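Local coordinates for poly-beta-hydroxybuterate polymerase (Cupriavidus necator, PDB 5T6O), which polymerises hydroxybutyryl units into polyhydroxybutyrate without a template, its catalytic domain having an alpha/beta hydrolase fold, at residues A[25-30]-A[71-76]; A[35-40]-A[108-113]; A[278-283]-A[306-311]. The protein carries 1 engineered substitution. All coordinates share one frame; numbering follows the deposited sequence.

Contact 1 (A[25-30]-A[71-76]); sequences LLQYKP and TVFLVS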
# COMPACT_ATOMS: atom_id res chain seq x y z
N LEU A 25 34.63 14.07 -21.08
CA LEU A 25 33.97 13.21 -22.05
C LEU A 25 34.87 12.01 -22.33
O LEU A 25 36.01 12.18 -22.78
CB LEU A 25 33.68 13.95 -23.36
CG LEU A 25 32.78 13.14 -24.31
CD1 LEU A 25 31.39 12.97 -23.72
CD2 LEU A 25 32.71 13.82 -25.68
N LEU A 26 34.39 10.81 -22.03
CA LEU A 26 35.11 9.59 -22.39
C LEU A 26 34.63 9.07 -23.73
O LEU A 26 33.45 9.19 -24.07
CB LEU A 26 34.92 8.49 -21.34
CG LEU A 26 35.15 8.85 -19.87
CD1 LEU A 26 35.12 7.58 -18.99
CD2 LEU A 26 36.43 9.60 -19.68
N GLN A 27 35.55 8.49 -24.50
CA GLN A 27 35.23 7.76 -25.71
C GLN A 27 35.91 6.40 -25.61
O GLN A 27 37.11 6.34 -25.31
CB GLN A 27 35.72 8.47 -26.99
CG GLN A 27 35.39 7.68 -28.27
CD GLN A 27 35.88 8.37 -29.54
OE1 GLN A 27 35.82 7.80 -30.64
NE2 GLN A 27 36.39 9.59 -29.39
N TYR A 28 35.16 5.33 -25.81
CA TYR A 28 35.73 4.00 -25.61
C TYR A 28 36.34 3.43 -26.88
O TYR A 28 35.90 3.73 -27.99
CB TYR A 28 34.66 3.06 -25.05
CG TYR A 28 34.31 3.48 -23.64
CD1 TYR A 28 35.11 3.09 -22.56
CD2 TYR A 28 33.22 4.31 -23.39
CE1 TYR A 28 34.81 3.49 -21.26
CE2 TYR A 28 32.93 4.74 -22.09
CZ TYR A 28 33.72 4.32 -21.04
OH TYR A 28 33.42 4.71 -19.76
N LYS A 29 37.40 2.64 -26.70
CA LYS A 29 38.07 1.99 -27.82
C LYS A 29 37.14 0.98 -28.48
O LYS A 29 36.46 0.21 -27.79
CB LYS A 29 39.34 1.28 -27.35
CG LYS A 29 40.20 0.68 -28.47
CD LYS A 29 41.39 -0.07 -27.90
CE LYS A 29 42.08 -0.95 -28.95
N PRO A 30 37.08 0.95 -29.82
CA PRO A 30 36.26 -0.07 -30.49
C PRO A 30 36.72 -1.47 -30.13
O PRO A 30 37.91 -1.72 -29.95
CB PRO A 30 36.49 0.22 -31.98
CG PRO A 30 37.04 1.59 -32.05
CD PRO A 30 37.76 1.84 -30.77
N THR A 71 29.82 3.06 -31.19
CA THR A 71 30.75 4.00 -30.58
C THR A 71 30.07 4.61 -29.36
O THR A 71 28.97 5.16 -29.47
CB THR A 71 31.11 5.09 -31.59
OG1 THR A 71 31.63 4.49 -32.78
CG2 THR A 71 32.14 6.08 -30.99
N VAL A 72 30.72 4.52 -28.20
CA VAL A 72 30.14 5.00 -26.95
C VAL A 72 30.96 6.17 -26.44
O VAL A 72 32.18 6.07 -26.29
CB VAL A 72 30.06 3.88 -25.89
CG1 VAL A 72 29.56 4.44 -24.55
CG2 VAL A 72 29.14 2.75 -26.37
N PHE A 73 30.28 7.29 -26.16
CA PHE A 73 30.82 8.42 -25.41
C PHE A 73 30.11 8.47 -24.07
O PHE A 73 28.97 8.00 -23.94
CB PHE A 73 30.59 9.74 -26.14
CG PHE A 73 31.32 9.86 -27.46
CD1 PHE A 73 32.58 10.43 -27.51
CD2 PHE A 73 30.70 9.48 -28.64
CE1 PHE A 73 33.24 10.59 -28.73
CE2 PHE A 73 31.36 9.62 -29.87
CZ PHE A 73 32.63 10.18 -29.91
N LEU A 74 30.77 9.04 -23.06
CA LEU A 74 30.17 9.03 -21.73
C LEU A 74 30.60 10.27 -20.95
O LEU A 74 31.76 10.68 -20.99
CB LEU A 74 30.53 7.75 -20.96
CG LEU A 74 30.05 7.59 -19.51
CD1 LEU A 74 29.76 6.12 -19.21
CD2 LEU A 74 31.10 8.14 -18.51
N VAL A 75 29.65 10.83 -20.22
CA VAL A 75 29.89 11.98 -19.35
C VAL A 75 30.38 11.49 -17.99
O VAL A 75 29.62 10.86 -17.24
CB VAL A 75 28.61 12.81 -19.21
CG1 VAL A 75 28.80 13.91 -18.17
CG2 VAL A 75 28.20 13.37 -20.56
N SER A 76 31.64 11.79 -17.65
CA SER A 76 32.18 11.53 -16.32
C SER A 76 32.20 12.85 -15.55
O SER A 76 33.01 13.73 -15.85
CB SER A 76 33.57 10.92 -16.40
OG SER A 76 34.12 10.75 -15.11
O HOH W 1 33.19 2.98 -28.37
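L26 and L74 face each other as an antiparallel hydrogen-bonded pair: L26 N lies 2.8 Å from L74 O, and L74 N lies 2.9 Å from L26 O. The first of these bonds is the straighter (168° at the hydrogen) and keeps to the carbonyl plane; in the second the donor is tilted out of it. Y28 N extends the register with a 3.1 Å bond to V72 O. On the other side of the same Y28–V72 pair a water accepts from V72 N and donates to Y28 O.

L25, Q27 and F73 pack on one face. Q27 keeps CG anti to its backbone N (chi1 180°), and its aliphatic chain runs side by side with F73, Q27 CG at 3.6 Å from F73 CE1. L25 crosses the same ring obliquely, bringing L25 CD2 to 3.9 Å from F73 CD1. Helix 89-108 covers this face, with I107 touching both Q27 and F73.

On the other face L26 and L74 lie side by side, L26 CD1 to L74 CD2 4.1 Å. The Y28 ring presents its edge to L74 CB, and Y28 CD2 touches V72 CG1 at 3.8 Å. V62 of helix 61-67 touches Y28 and L74, while Y50 meets both leucines.

Strand 23-28 thus extends the central sheet: L26 and Y28 pair with strand 72-77, L25 and Q27 with strand 14-19 (V17, F18, A15), and largely apolar surfaces meet the helices.

Contact 2 (A[35-40]-A[108-113]); sequences VHARPL and SGQDKI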
# COMPACT_ATOMS: atom_id res chain seq x y z
N VAL A 35 31.25 -0.41 -36.75
CA VAL A 35 30.36 0.21 -35.78
C VAL A 35 29.26 0.93 -36.55
O VAL A 35 29.42 1.30 -37.72
CB VAL A 35 31.07 1.22 -34.84
CG1 VAL A 35 32.04 0.51 -33.91
CG2 VAL A 35 31.78 2.31 -35.65
N HIS A 36 28.13 1.13 -35.88
CA HIS A 36 27.05 1.93 -36.45
C HIS A 36 27.51 3.36 -36.67
O HIS A 36 28.34 3.90 -35.94
CB HIS A 36 25.83 1.93 -35.52
CG HIS A 36 25.17 0.60 -35.42
ND1 HIS A 36 24.31 0.12 -36.38
CD2 HIS A 36 25.28 -0.38 -34.49
CE1 HIS A 36 23.89 -1.09 -36.03
NE2 HIS A 36 24.46 -1.41 -34.89
N ALA A 37 26.94 3.99 -37.71
CA ALA A 37 27.31 5.35 -38.05
C ALA A 37 27.06 6.31 -36.89
O ALA A 37 27.87 7.21 -36.64
CB ALA A 37 26.55 5.81 -39.30
N ARG A 38 25.96 6.12 -36.16
CA ARG A 38 25.62 7.04 -35.08
C ARG A 38 26.11 6.50 -33.74
O ARG A 38 25.80 5.35 -33.38
CB ARG A 38 24.11 7.26 -35.02
CG ARG A 38 23.51 7.84 -36.29
CD ARG A 38 22.10 8.31 -36.03
NE ARG A 38 21.53 8.97 -37.20
CZ ARG A 38 20.57 8.46 -37.95
NH1 ARG A 38 20.07 7.27 -37.65
NH2 ARG A 38 20.11 9.13 -39.00
N PRO A 39 26.87 7.29 -33.00
CA PRO A 39 27.36 6.85 -31.69
C PRO A 39 26.28 7.01 -30.62
O PRO A 39 25.24 7.63 -30.84
CB PRO A 39 28.53 7.79 -31.43
CG PRO A 39 28.09 9.07 -32.07
CD PRO A 39 27.33 8.66 -33.32
N LEU A 40 26.57 6.47 -29.44
CA LEU A 40 25.70 6.62 -28.27
C LEU A 40 26.41 7.44 -27.21
O LEU A 40 27.51 7.07 -26.78
CB LEU A 40 25.30 5.26 -27.70
CG LEU A 40 24.50 5.31 -26.40
CD1 LEU A 40 23.10 5.87 -26.66
CD2 LEU A 40 24.42 3.91 -25.77
N SER A 108 31.79 12.74 -33.89
CA SER A 108 31.18 11.72 -34.75
C SER A 108 31.08 12.18 -36.20
O SER A 108 31.05 11.34 -37.11
CB SER A 108 29.79 11.34 -34.23
OG SER A 108 28.83 12.33 -34.58
N GLY A 109 31.01 13.49 -36.44
CA GLY A 109 30.73 13.93 -37.80
C GLY A 109 29.33 13.64 -38.28
O GLY A 109 29.03 13.89 -39.45
N GLN A 110 28.46 13.13 -37.42
CA GLN A 110 27.09 12.78 -37.78
C GLN A 110 26.14 13.93 -37.49
O GLN A 110 26.36 14.73 -36.58
CB GLN A 110 26.64 11.54 -37.00
CG GLN A 110 27.30 10.28 -37.45
CD GLN A 110 26.78 9.82 -38.78
OE1 GLN A 110 25.58 9.60 -38.94
NE2 GLN A 110 27.67 9.69 -39.75
N ASP A 111 25.05 13.97 -38.26
CA ASP A 111 24.02 14.98 -38.02
C ASP A 111 23.28 14.73 -36.70
O ASP A 111 22.87 15.69 -36.03
CB ASP A 111 23.04 15.01 -39.19
CG ASP A 111 22.01 16.10 -39.06
OD1 ASP A 111 22.36 17.19 -38.57
OD2 ASP A 111 20.83 15.86 -39.43
N LYS A 112 23.11 13.47 -36.32
CA LYS A 112 22.41 13.10 -35.10
C LYS A 112 23.14 11.97 -34.39
O LYS A 112 23.78 11.13 -35.03
CB LYS A 112 20.96 12.67 -35.39
CG LYS A 112 20.10 13.77 -36.02
CD LYS A 112 18.66 13.32 -36.20
CE LYS A 112 17.83 14.35 -36.97
NZ LYS A 112 17.74 15.64 -36.25
N ILE A 113 23.02 11.96 -33.06
CA ILE A 113 23.58 10.91 -32.22
C ILE A 113 22.45 10.29 -31.40
O ILE A 113 21.37 10.86 -31.24
CB ILE A 113 24.69 11.44 -31.29
CG1 ILE A 113 24.12 12.39 -30.22
CG2 ILE A 113 25.79 12.12 -32.11
CD1 ILE A 113 25.16 12.90 -29.22
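A37, R38 and P39 pass Q110, K112 and I113 without a hydrogen bond between the two segments, the main chains approaching most closely at R38 and I113, 5.2 Å from CA to CA. Contact is therefore carried by side chains and carbonyl groups.

P39 supplies the apolar part. Its CG sits 3.6 Å from S108 CB and 3.8 Å from I113 CG2, so the proline ring bridges the end of helix 89-108 and the start of strand 113-118. Q110 CG packs 3.2 Å from A37 O; the bend at chi2 (-73°) turns CD back toward A37, and Q110 OE1 lies 3.9 Å from A37 CB. R38 crosses Q110 at about a right angle, guanidinium and amide planes 69° apart, but its extended chain runs beside K112, pointing the same way. There R38 CD approaches K112 O to 3.4 Å, and this oxygen lies in plane at the guanidinium edge, with R38 NE at 3.8 Å.

Partners elsewhere hold the polar ends: R38 NH1 donates a hydrogen bond to Q358 O, and K112 NZ to H138 O. In an ST turn S108 OG accepts from Q110 N at 3.0 Å and is also hydrogen-bonded to R105 O; G109, with positive phi, carries the chain out of the helix.

The contact joins the lead-in of strand 40-43 to the loop before strand 113-118, its neighbour in the sheet, and P39 shares a backbone bond with N114. K112 O is buried without a hydrogen-bond partner in the model, a cost offset by van der Waals packing and possibly by a weak electrostatic contribution from R38.

Contact 3 (A[278-283]-A[306-311]); sequences REDHIV and SGHIAG. With SO4 (sulfate ion), chain B.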
# COMPACT_ATOMS: atom_id res chain seq x y z
N ARG A 278 11.03 -3.53 -11.73
CA ARG A 278 9.75 -3.73 -11.04
C ARG A 278 9.84 -3.52 -9.53
O ARG A 278 8.90 -2.99 -8.92
CB ARG A 278 9.20 -5.12 -11.34
CG ARG A 278 7.83 -5.28 -10.73
CD ARG A 278 7.10 -6.45 -11.30
NE ARG A 278 5.78 -6.54 -10.71
CZ ARG A 278 4.97 -7.57 -10.89
NH1 ARG A 278 5.39 -8.59 -11.64
NH2 ARG A 278 3.77 -7.59 -10.32
N GLU A 279 10.92 -3.97 -8.89
CA GLU A 279 11.04 -3.83 -7.44
C GLU A 279 11.87 -2.60 -7.05
O GLU A 279 12.38 -2.53 -5.92
CB GLU A 279 11.67 -5.08 -6.81
CG GLU A 279 11.13 -6.41 -7.33
CD GLU A 279 9.63 -6.62 -7.18
OE1 GLU A 279 8.99 -6.01 -6.28
OE2 GLU A 279 9.08 -7.43 -7.96
N ASP A 280 12.02 -1.66 -7.96
CA ASP A 280 12.81 -0.45 -7.71
C ASP A 280 11.99 0.49 -6.84
O ASP A 280 10.90 0.91 -7.24
CB ASP A 280 13.16 0.20 -9.06
CG ASP A 280 14.16 1.33 -8.94
OD1 ASP A 280 14.37 1.87 -7.84
OD2 ASP A 280 14.73 1.69 -10.00
N HIS A 281 12.49 0.81 -5.64
CA HIS A 281 11.80 1.74 -4.75
C HIS A 281 12.51 3.08 -4.65
O HIS A 281 12.10 3.93 -3.86
CB HIS A 281 11.63 1.11 -3.38
CG HIS A 281 10.80 -0.13 -3.43
ND1 HIS A 281 9.50 -0.13 -3.87
CD2 HIS A 281 11.10 -1.42 -3.16
CE1 HIS A 281 9.02 -1.36 -3.84
NE2 HIS A 281 9.97 -2.16 -3.41
N ILE A 282 13.56 3.27 -5.44
CA ILE A 282 14.18 4.58 -5.60
C ILE A 282 13.56 5.33 -6.76
O ILE A 282 13.21 6.52 -6.65
CB ILE A 282 15.70 4.38 -5.77
CG1 ILE A 282 16.29 3.83 -4.48
CG2 ILE A 282 16.39 5.67 -6.16
CD1 ILE A 282 17.74 3.46 -4.58
N VAL A 283 13.37 4.64 -7.88
CA VAL A 283 12.58 5.11 -9.02
C VAL A 283 11.46 4.09 -9.20
O VAL A 283 11.66 3.10 -9.91
CB VAL A 283 13.45 5.25 -10.28
CG1 VAL A 283 12.62 5.71 -11.48
CG2 VAL A 283 14.62 6.22 -10.05
N SER A 306 13.31 -7.19 -10.62
CA SER A 306 14.20 -6.92 -9.48
C SER A 306 14.40 -5.43 -9.19
O SER A 306 13.61 -4.59 -9.64
CB SER A 306 15.56 -7.62 -9.68
OG SER A 306 16.24 -7.76 -8.43
N GLY A 307 15.43 -5.11 -8.41
CA GLY A 307 15.55 -3.81 -7.77
C GLY A 307 16.23 -2.75 -8.63
O GLY A 307 16.45 -2.91 -9.83
N HIS A 308 16.57 -1.63 -7.97
CA HIS A 308 17.09 -0.45 -8.65
C HIS A 308 18.32 -0.77 -9.49
O HIS A 308 18.37 -0.46 -10.69
CB HIS A 308 17.42 0.63 -7.60
CG HIS A 308 17.93 1.92 -8.16
ND1 HIS A 308 17.20 2.69 -9.04
CD2 HIS A 308 19.09 2.58 -7.95
CE1 HIS A 308 17.90 3.77 -9.35
NE2 HIS A 308 19.05 3.73 -8.70
N ILE A 309 19.34 -1.37 -8.89
CA ILE A 309 20.55 -1.70 -9.64
C ILE A 309 20.50 -3.11 -10.20
O ILE A 309 20.87 -3.34 -11.35
CB ILE A 309 21.82 -1.50 -8.78
CG1 ILE A 309 21.96 -0.04 -8.35
CG2 ILE A 309 23.06 -1.97 -9.55
CD1 ILE A 309 22.04 0.94 -9.51
N ALA A 310 20.04 -4.08 -9.40
CA ALA A 310 19.98 -5.46 -9.90
C ALA A 310 19.17 -5.55 -11.19
O ALA A 310 19.51 -6.33 -12.09
CB ALA A 310 19.38 -6.38 -8.83
N GLY A 311 18.12 -4.74 -11.32
CA GLY A 311 17.28 -4.83 -12.51
C GLY A 311 17.95 -4.23 -13.74
O GLY A 311 17.84 -4.78 -14.84
S SO4 B . 3.48 -4.30 -8.77
O1 SO4 B . 2.72 -5.31 -9.51
O2 SO4 B . 3.02 -4.31 -7.38
O3 SO4 B . 4.90 -4.63 -8.80
O4 SO4 B . 3.24 -2.98 -9.37
O HOH W 2 10.60 -8.42 -10.09
O HOH W 3 16.14 0.23 -11.98
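D280 and H308 both turn CG anti to the backbone N (chi1 -171° and -179°), which carries carboxylate and imidazole toward each other. H308 ND1 donates to D280 OD2 over 2.8 Å at 168°, with the oxygen in the ring plane and the nitrogen on its syn side, somewhat out of the carboxylate plane. D280 OD1 accepts from I282 N and V283 N, each at 2.9 Å and from the same face; the first bond makes an Asx turn, the second completes an Asx motif, and together they fix the carboxylate's rotation. I282 CB lies over one imidazole face, 4.1 Å from the centroid, in a CH-pi contact.

Around this pair, E279 N bonds S306 O at 2.9 Å from above the carbonyl plane, and a water links D280 OD2 with H308 O. The extended R278 side chain leads its guanidinium away from 306-311 to a sulfate, probably from the crystallisation liquor, R278 NE to O3 2.8 Å; W285 NE1 binds the same ion. E164 of the second subunit accepts from I309 N and A310 N.

The aspartate follows strand 272-277 and the histidine strand 299-304, placement consistent with the acid and histidine of an alpha/beta hydrolase catalytic triad. The ND1 bond orients the imidazole, while the Asx bonds position the carboxylate that holds it.

How the contacts relate
Contacts 1 and 2 adjoin, their centres 12 Å apart, and their segments alternate along the chain. L40 joins them: L40 N lies 2.7 Å from T71 O and L40 O 2.8 Å from F73 N, both probable hydrogen bonds by which strand 40-43 continues the sheet beside strand 72-77. Contact 3 lies in the segments that follow strands 272-277 and 299-304 of the same sheet, across the chain's centre, with its centre about 26 Å from that of contact 1 and 31 Å from that of contact 2; even the nearest atoms stay about 13 and 15 Å away. Contacts 1 and 2 are thus remote from D280 and H308, a histidine–carboxylate pair placed as in an alpha/beta hydrolase triad.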